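Local coordinates for alkaline serine protease (Pseudoalteromonas sp., PDB 1WVM) that cleaves peptide bonds as a cold-adapted, subtilisin-like alkaline serine protease that is inhibited by chymostatin, at the interface of chains A and B. Numbering follows the deposited sequence. Chains: chain A/B, alkaline serine protease.

The interface of chains A and B. Residues chain A 163-165, 192-194; chain B 135-138.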
loop_
_atom_site.group_PDB
_atom_site.type_symbol
_atom_site.label_atom_id
_atom_site.label_comp_id
_atom_site.label_asym_id
_atom_site.label_seq_id
_atom_site.Cartn_x
_atom_site.Cartn_y
_atom_site.Cartn_z
ATOM N N SER A 163 -12.329 1.938 -1.363
ATOM C CA SER A 163 -11.956 0.944 -2.364
ATOM C C SER A 163 -10.508 0.485 -2.271
ATOM O O SER A 163 -10.013 -0.192 -3.179
ATOM C CB SER A 163 -12.199 1.501 -3.768
ATOM O OG SER A 163 -11.194 2.440 -4.104
ATOM N N SER A 164 -9.825 0.836 -1.185
ATOM C CA SER A 164 -8.428 0.448 -1.057
ATOM C C SER A 164 -8.232 -1.053 -0.926
ATOM O O SER A 164 -9.092 -1.772 -0.409
ATOM C CB SER A 164 -7.771 1.160 0.132
ATOM O OG SER A 164 -8.302 0.721 1.368
ATOM N N TYR A 165 -7.093 -1.517 -1.423
ATOM C CA TYR A 165 -6.739 -2.925 -1.358
ATOM C C TYR A 165 -5.987 -3.181 -0.064
ATOM O O TYR A 165 -5.033 -2.476 0.260
ATOM C CB TYR A 165 -5.806 -3.313 -2.508
ATOM C CG TYR A 165 -6.428 -3.289 -3.882
ATOM C CD1 TYR A 165 -7.383 -4.233 -4.257
ATOM C CD2 TYR A 165 -6.034 -2.338 -4.820
ATOM C CE1 TYR A 165 -7.931 -4.233 -5.537
ATOM C CE2 TYR A 165 -6.573 -2.328 -6.097
ATOM C CZ TYR A 165 -7.518 -3.276 -6.453
ATOM O OH TYR A 165 -8.042 -3.268 -7.727
ATOM N N TYR A 192 -14.570 -2.177 -0.535
ATOM C CA TYR A 192 -15.062 -2.725 -1.791
ATOM C C TYR A 192 -13.992 -2.636 -2.878
ATOM O O TYR A 192 -13.491 -1.556 -3.189
ATOM C CB TYR A 192 -16.339 -1.982 -2.222
ATOM C CG TYR A 192 -16.191 -0.477 -2.343
ATOM C CD1 TYR A 192 -16.195 0.343 -1.214
ATOM C CD2 TYR A 192 -16.026 0.124 -3.589
ATOM C CE1 TYR A 192 -16.036 1.729 -1.325
ATOM C CE2 TYR A 192 -15.867 1.502 -3.711
ATOM C CZ TYR A 192 -15.873 2.297 -2.577
ATOM O OH TYR A 192 -15.718 3.660 -2.704
ATOM N N THR A 193 -13.641 -3.786 -3.446
ATOM C CA THR A 193 -12.617 -3.852 -4.486
ATOM C C THR A 193 -12.938 -4.939 -5.498
ATOM O O THR A 193 -13.851 -5.742 -5.291
ATOM C CB THR A 193 -11.235 -4.201 -3.903
ATOM O OG1 THR A 193 -11.189 -5.606 -3.609
ATOM C CG2 THR A 193 -10.969 -3.409 -2.626
ATOM N N ASP A 194 -12.176 -4.975 -6.589
ATOM C CA ASP A 194 -12.397 -6.001 -7.594
ATOM C C ASP A 194 -11.744 -7.313 -7.175
ATOM O O ASP A 194 -11.714 -8.276 -7.939
ATOM C CB ASP A 194 -11.898 -5.558 -8.983
ATOM C CG ASP A 194 -10.478 -5.031 -8.975
ATOM O OD1 ASP A 194 -9.757 -5.211 -7.971
ATOM O OD2 ASP A 194 -10.077 -4.437 -10.004
ATOM N N SER B 135 -2.609 1.011 -2.801
ATOM C CA SER B 135 -3.280 0.780 -4.076
ATOM C C SER B 135 -4.787 0.726 -3.833
ATOM O O SER B 135 -5.230 0.298 -2.767
ATOM C CB SER B 135 -2.786 -0.530 -4.709
ATOM O OG SER B 135 -2.784 -1.606 -3.779
ATOM N N THR B 136 -5.579 1.174 -4.803
ATOM C CA THR B 136 -7.036 1.154 -4.650
ATOM C C THR B 136 -7.709 0.776 -5.959
ATOM O O THR B 136 -7.130 0.940 -7.035
ATOM C CB THR B 136 -7.606 2.527 -4.236
ATOM O OG1 THR B 136 -7.646 3.390 -5.382
ATOM C CG2 THR B 136 -6.748 3.171 -3.152
ATOM N N THR B 137 -8.938 0.277 -5.866
ATOM C CA THR B 137 -9.686 -0.107 -7.055
ATOM C C THR B 137 -10.114 1.131 -7.836
ATOM O O THR B 137 -10.147 1.109 -9.068
ATOM C CB THR B 137 -10.936 -0.934 -6.692
ATOM O OG1 THR B 137 -10.529 -2.158 -6.074
ATOM C CG2 THR B 137 -11.750 -1.256 -7.940
ATOM N N THR B 138 -10.438 2.209 -7.128
ATOM C CA THR B 138 -10.843 3.443 -7.797
ATOM C C THR B 138 -9.705 3.912 -8.701
ATOM O O THR B 138 -9.939 4.313 -9.843
ATOM C CB THR B 138 -11.191 4.558 -6.783
ATOM O OG1 THR B 138 -12.355 4.176 -6.039
ATOM C CG2 THR B 138 -11.477 5.874 -7.505
HETATM O O HOH W 1 -3.305 -0.473 -0.401
#
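A:Ser163 OG sits between its own backbone N and carbonyl carbon (chi1 75°), and B:Thr138 OG1 lies anti to its carbonyl carbon (chi1 -66°); these turns bring the two hydroxyls tip to tip across the two-fold contact, possibly only a crystal contact, of two subtilase-family chains. A:Ser163 OG and B:Thr138 OG1 hydrogen-bond at 2.8 Å, with the direction not decided. A:Ser163 OG also accepts from B:Thr138 N, in the first turn of helix 137-148. B:Thr137 N gives a nearly straight bond of 2.9 Å to A:Ser163 O, reaching it from above the carbonyl plane. A:Ser163 thus appears to cap, from the other chain, the first N-H groups of this helix. Beside it, A:Ser164 and B:Thr136 form an antiparallel beta bridge. A:Tyr165 N donates to B:Ser135 O at 2.9 Å. Water 1 joins A:Tyr165 O to B:Ser135 N and O. The CD2 and CE2 rim of the A:Tyr165 ring packs against the B:Thr136 backbone, with A:Tyr165 CD2 3.6 Å from B:Thr136 CA. The A:Tyr165 side chain crosses that of B:Thr137 at about a right angle. B:Thr137 OG1 lies to one side of the ring plane, offset toward the CZ and CE1 rim. A:Tyr165 OH donates to A:Asp194 OD1 at 2.6 Å, on the syn side but 29° out of the carboxylate plane, which should limit ring rotation. A:Tyr165 OH is 3.2 Å from B:Thr137 OG1, a possible long hydrogen bond with OG1 as donor. B:Thr137 OG1 takes a weak bond from A:Asp194 N at 3.3 Å. The methyl B:Thr136 CG2 packs on A:Ser164 CA at 3.8 Å.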